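Local coordinates for protein ESSC (Geobacillus thermodenitrificans, PDB 5FWH) that is an FtsK/SpoIIIE-type ATPase component of the bacterial type VII secretion apparatus, probably helping to drive protein export, at residues Q65-I77 / Q83-K95. Numbering follows the deposited sequence.
Sequences QIGELKPRCSITI and QMTIAWSGEEQRK
With CG anti to the backbone N (chi1 -175°), Trp88 brings the CE3/CZ3 edge of its indole against the Lys70 to Cys73 turn, where CZ3 lies 3.5 Å from Pro71 CD; in Ile77, chi1 of 59° sets CG1 between the backbone N and the carbonyl carbon, and CD1 lies alongside Met84, a selenomethionine, 3.7 Å from its CG. Ring and proline run side by side in the same direction, while Lys70 C approaches the indole edge, 3.4 Å from Trp88 CE3. Pro71 CB also abuts Gly90 CA at 3.5 Å; a beta carbon on Gly90 would collide with it and jam against the preceding carbonyl O, so the site calls for glycine. The turn is type II; Arg72 N, at its third position, gives Trp88 O a weak, bent bond. Replacing Trp88 with an alanine would probably open a gap beside Pro71 and the Lys70 carbonyl carbon and leave Ser2 OG without the indole N-H it accepts.

Beyond the turn, strands 73-77 and 84-88 run antiparallel at 163°. Ile75 and Ile86 form a hydrogen-bonded pair: Ile75 N to Ile86 O is 2.6 Å, and the return bond from Ile86 N to Ile75 O is 2.8 Å. On the face opposite their side chains, Thr76 OG1 and Thr85 OG1 share a hydrogen bond of 3.2 Å.

This hairpin supplies two strands of a four-stranded antiparallel sheet, 73-77 at the edge and 84-88 beside strand 3-8; Ile86 and Met84 reach Ile26 on strand 23-27 of the facing sheet, giving the beta-sandwich packing expected of a forkhead-associated fold.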
loop_
_atom_site.group_PDB
_atom_site.type_symbol
_atom_site.label_atom_id
_atom_site.label_comp_id
_atom_site.label_asym_id
_atom_site.label_seq_id
_atom_site.Cartn_x
_atom_site.Cartn_y
_atom_site.Cartn_z
ATOM N N GLN A 65 -21.539 7.874 11.627
ATOM C CA GLN A 65 -21.105 6.971 10.587
ATOM C C GLN A 65 -21.244 7.603 9.180
ATOM O O GLN A 65 -22.215 8.288 8.873
ATOM C CB GLN A 65 -21.852 5.651 10.695
ATOM C CG GLN A 65 -21.008 4.469 10.212
ATOM C CD GLN A 65 -21.604 3.128 10.607
ATOM O OE1 GLN A 65 -21.800 2.847 11.788
ATOM N NE2 GLN A 65 -21.907 2.299 9.620
ATOM N N ILE A 66 -20.196 7.472 8.388
ATOM C CA ILE A 66 -20.199 7.935 7.022
ATOM C C ILE A 66 -19.888 6.783 6.084
ATOM O O ILE A 66 -19.935 6.968 4.866
ATOM C CB ILE A 66 -19.243 9.120 6.801
ATOM C CG1 ILE A 66 -17.800 8.750 7.190
ATOM C CG2 ILE A 66 -19.710 10.327 7.615
ATOM C CD1 ILE A 66 -16.759 9.718 6.674
ATOM N N GLY A 67 -19.620 5.595 6.640
ATOM C CA GLY A 67 -19.356 4.421 5.811
ATOM C C GLY A 67 -18.994 3.185 6.607
ATOM O O GLY A 67 -18.901 3.191 7.835
ATOM N N GLU A 68 -18.833 2.102 5.886
ATOM C CA GLU A 68 -18.252 0.917 6.449
ATOM C C GLU A 68 -17.307 0.420 5.422
ATOM O O GLU A 68 -17.618 0.521 4.253
ATOM C CB GLU A 68 -19.313 -0.131 6.693
ATOM C CG GLU A 68 -20.397 0.348 7.616
ATOM C CD GLU A 68 -21.331 -0.769 8.053
ATOM O OE1 GLU A 68 -21.097 -1.956 7.653
ATOM O OE2 GLU A 68 -22.293 -0.447 8.804
ATOM N N LEU A 69 -16.163 -0.103 5.837
ATOM C CA LEU A 69 -15.219 -0.614 4.931
ATOM C C LEU A 69 -15.185 -2.123 5.072
ATOM O O LEU A 69 -15.005 -2.675 6.172
ATOM C CB LEU A 69 -13.808 -0.025 5.188
ATOM C CG LEU A 69 -13.657 1.472 4.983
ATOM C CD1 LEU A 69 -12.387 1.942 5.617
ATOM C CD2 LEU A 69 -13.704 1.805 3.474
ATOM N N LYS A 70 -15.309 -2.785 3.939
ATOM C CA LYS A 70 -15.102 -4.209 3.845
ATOM C C LYS A 70 -13.678 -4.412 3.421
ATOM O O LYS A 70 -12.983 -3.467 3.017
ATOM C CB LYS A 70 -16.060 -4.833 2.821
ATOM C CG LYS A 70 -17.519 -4.558 3.139
ATOM C CD LYS A 70 -18.502 -5.485 2.414
ATOM C CE LYS A 70 -18.141 -5.767 0.949
ATOM N NZ LYS A 70 -18.073 -4.549 0.089
ATOM N N PRO A 71 -13.203 -5.647 3.557
ATOM C CA PRO A 71 -11.882 -5.941 3.067
ATOM C C PRO A 71 -11.661 -5.488 1.613
ATOM O O PRO A 71 -12.566 -5.635 0.761
ATOM C CB PRO A 71 -11.831 -7.463 3.192
ATOM C CG PRO A 71 -12.659 -7.725 4.420
ATOM C CD PRO A 71 -13.810 -6.821 4.220
ATOM N N ARG A 72 -10.477 -4.913 1.381
ATOM C CA ARG A 72 -10.036 -4.430 0.082
ATOM C C ARG A 72 -10.928 -3.340 -0.521
ATOM O O ARG A 72 -11.060 -3.230 -1.728
ATOM C CB ARG A 72 -9.869 -5.598 -0.866
ATOM C CG ARG A 72 -8.811 -6.611 -0.444
ATOM C CD ARG A 72 -8.076 -7.187 -1.667
ATOM N NE ARG A 72 -9.008 -7.585 -2.726
ATOM C CZ ARG A 72 -9.828 -8.645 -2.681
ATOM N NH1 ARG A 72 -9.862 -9.441 -1.621
ATOM N NH2 ARG A 72 -10.652 -8.914 -3.711
ATOM N N CYS A 73 -11.557 -2.560 0.338
ATOM C CA CYS A 73 -12.398 -1.444 -0.069
ATOM C C CYS A 73 -11.829 -0.147 0.558
ATOM O O CYS A 73 -11.017 -0.192 1.459
ATOM C CB CYS A 73 -13.849 -1.665 0.384
ATOM S SG CYS A 73 -14.597 -3.101 -0.459
ATOM N N SER A 74 -12.243 0.973 0.050
ATOM C CA SER A 74 -11.691 2.260 0.469
ATOM C C SER A 74 -12.802 3.223 0.547
ATOM O O SER A 74 -13.903 2.908 0.035
ATOM C CB SER A 74 -10.661 2.810 -0.521
ATOM O OG SER A 74 -11.325 3.151 -1.746
ATOM N N ILE A 75 -12.525 4.351 1.203
ATOM C CA ILE A 75 -13.441 5.463 1.244
ATOM C C ILE A 75 -12.718 6.804 1.136
ATOM O O ILE A 75 -11.634 7.021 1.692
ATOM C CB ILE A 75 -14.271 5.425 2.544
ATOM C CG1 ILE A 75 -15.517 6.296 2.414
ATOM C CG2 ILE A 75 -13.417 5.806 3.762
ATOM C CD1 ILE A 75 -16.460 6.157 3.580
ATOM N N THR A 76 -13.357 7.714 0.444
ATOM C CA THR A 76 -12.771 9.018 0.227
ATOM C C THR A 76 -13.641 10.003 0.992
ATOM O O THR A 76 -14.834 9.814 1.109
ATOM C CB THR A 76 -12.731 9.325 -1.260
ATOM O OG1 THR A 76 -12.084 8.245 -1.891
ATOM C CG2 THR A 76 -11.937 10.588 -1.539
ATOM N N ILE A 77 -13.029 11.019 1.553
ATOM C CA ILE A 77 -13.676 11.811 2.601
ATOM C C ILE A 77 -13.129 13.204 2.528
ATOM O O ILE A 77 -11.947 13.374 2.305
ATOM C CB ILE A 77 -13.481 11.248 4.055
ATOM C CG1 ILE A 77 -12.005 11.133 4.483
ATOM C CG2 ILE A 77 -14.097 9.858 4.206
ATOM C CD1 ILE A 77 -11.505 12.185 5.445
ATOM N N GLN A 83 -9.715 16.378 1.573
ATOM C CA GLN A 83 -9.492 15.291 0.610
ATOM C C GLN A 83 -8.501 14.217 1.104
ATOM O O GLN A 83 -7.292 14.417 1.052
ATOM C CB GLN A 83 -8.993 15.846 -0.684
ATOM C CG GLN A 83 -8.763 14.802 -1.757
ATOM C CD GLN A 83 -9.877 13.766 -1.852
ATOM O OE1 GLN A 83 -9.626 12.562 -1.723
ATOM N NE2 GLN A 83 -11.114 14.228 -2.062
HETATM N N MSE A 84 -9.045 13.085 1.580
HETATM C CA MSE A 84 -8.257 11.959 2.134
HETATM C C MSE A 84 -8.875 10.614 1.776
HETATM O O MSE A 84 -10.078 10.460 1.909
HETATM C CB MSE A 84 -8.145 12.179 3.678
HETATM C CG MSE A 84 -8.132 10.892 4.466
HETATM SE SE MSE A 84 -7.920 11.034 6.475
HETATM C CE MSE A 84 -6.760 12.600 6.643
ATOM N N THR A 85 -8.083 9.606 1.402
ATOM C CA THR A 85 -8.662 8.250 1.207
ATOM C C THR A 85 -8.145 7.268 2.291
ATOM O O THR A 85 -6.925 7.289 2.742
ATOM C CB THR A 85 -8.351 7.776 -0.241
ATOM O OG1 THR A 85 -9.012 8.670 -1.162
ATOM C CG2 THR A 85 -8.805 6.354 -0.495
ATOM N N ILE A 86 -9.084 6.474 2.807
ATOM C CA ILE A 86 -8.730 5.348 3.706
ATOM C C ILE A 86 -9.133 4.063 3.042
ATOM O O ILE A 86 -10.245 3.969 2.447
ATOM C CB ILE A 86 -9.483 5.356 5.044
ATOM C CG1 ILE A 86 -9.514 6.739 5.674
ATOM C CG2 ILE A 86 -8.871 4.299 5.982
ATOM C CD1 ILE A 86 -8.208 7.473 5.677
ATOM N N ALA A 87 -8.242 3.084 3.109
ATOM C CA ALA A 87 -8.501 1.839 2.474
ATOM C C ALA A 87 -8.129 0.785 3.503
ATOM O O ALA A 87 -7.275 1.030 4.385
ATOM C CB ALA A 87 -7.641 1.737 1.262
ATOM N N TRP A 88 -8.786 -0.359 3.413
ATOM C CA TRP A 88 -8.561 -1.426 4.322
ATOM C C TRP A 88 -8.252 -2.659 3.533
ATOM O O TRP A 88 -8.923 -2.957 2.555
ATOM C CB TRP A 88 -9.763 -1.581 5.219
ATOM C CG TRP A 88 -9.614 -2.582 6.303
ATOM C CD1 TRP A 88 -8.557 -2.729 7.113
ATOM C CD2 TRP A 88 -10.568 -3.581 6.698
ATOM N NE1 TRP A 88 -8.772 -3.750 8.000
ATOM C CE2 TRP A 88 -10.012 -4.279 7.781
ATOM C CE3 TRP A 88 -11.827 -3.948 6.237
ATOM C CZ2 TRP A 88 -10.680 -5.338 8.427
ATOM C CZ3 TRP A 88 -12.515 -4.962 6.886
ATOM C CH2 TRP A 88 -11.931 -5.667 7.961
ATOM N N SER A 89 -7.227 -3.374 3.987
ATOM C CA SER A 89 -6.772 -4.646 3.428
ATOM C C SER A 89 -7.645 -5.840 3.769
ATOM O O SER A 89 -7.545 -6.892 3.129
ATOM C CB SER A 89 -5.374 -5.010 4.058
ATOM O OG SER A 89 -5.532 -5.474 5.440
ATOM N N GLY A 90 -8.386 -5.751 4.846
ATOM C CA GLY A 90 -9.083 -6.906 5.356
ATOM C C GLY A 90 -8.157 -7.629 6.316
ATOM O O GLY A 90 -6.990 -7.256 6.500
ATOM N N GLU A 91 -8.699 -8.662 6.943
ATOM C CA GLU A 91 -8.044 -9.236 8.093
ATOM C C GLU A 91 -6.810 -10.105 7.723
ATOM O O GLU A 91 -6.036 -10.405 8.622
ATOM C CB GLU A 91 -9.065 -9.958 9.005
ATOM C CG GLU A 91 -9.929 -8.953 9.796
ATOM C CD GLU A 91 -11.295 -9.485 10.270
ATOM O OE1 GLU A 91 -11.376 -10.696 10.601
ATOM O OE2 GLU A 91 -12.281 -8.684 10.312
ATOM N N GLU A 92 -6.594 -10.423 6.429
ATOM C CA GLU A 92 -5.621 -11.409 6.036
ATOM C C GLU A 92 -4.810 -10.982 4.816
ATOM O O GLU A 92 -5.328 -10.446 3.853
ATOM C CB GLU A 92 -6.320 -12.720 5.745
ATOM C CG GLU A 92 -5.367 -13.905 5.533
ATOM C CD GLU A 92 -6.080 -15.231 5.200
ATOM O OE1 GLU A 92 -7.325 -15.339 5.290
ATOM O OE2 GLU A 92 -5.380 -16.184 4.831
ATOM N N GLN A 93 -3.526 -11.291 4.860
ATOM C CA GLN A 93 -2.587 -10.866 3.840
ATOM C C GLN A 93 -1.521 -11.893 3.698
ATOM O O GLN A 93 -1.082 -12.431 4.727
ATOM C CB GLN A 93 -1.974 -9.514 4.261
ATOM C CG GLN A 93 -2.898 -8.314 4.005
ATOM C CD GLN A 93 -2.138 -6.986 4.079
ATOM O OE1 GLN A 93 -1.786 -6.535 5.171
ATOM N NE2 GLN A 93 -1.864 -6.364 2.919
ATOM N N ARG A 94 -1.115 -12.154 2.436
ATOM C CA ARG A 94 -0.053 -13.119 2.098
ATOM C C ARG A 94 1.154 -12.606 1.295
ATOM O O ARG A 94 1.060 -11.602 0.541
ATOM C CB ARG A 94 -0.635 -14.343 1.396
ATOM C CG ARG A 94 -1.446 -14.073 0.132
ATOM C CD ARG A 94 -2.090 -15.384 -0.351
ATOM N NE ARG A 94 -2.540 -16.260 0.752
ATOM C CZ ARG A 94 -3.800 -16.460 1.175
ATOM N NH1 ARG A 94 -4.858 -15.891 0.595
ATOM N NH2 ARG A 94 -4.002 -17.258 2.217
ATOM N N LYS A 95 2.243 -13.381 1.425
ATOM C CA LYS A 95 3.602 -12.979 1.109
ATOM C C LYS A 95 4.248 -13.976 0.164
ATOM O O LYS A 95 4.379 -15.173 0.472
ATOM C CB LYS A 95 4.422 -12.841 2.403
ATOM C CG LYS A 95 5.627 -11.914 2.248
ATOM C CD LYS A 95 6.325 -11.557 3.550
ATOM C CE LYS A 95 7.257 -12.665 3.989
ATOM N NZ LYS A 95 8.373 -12.906 3.032
#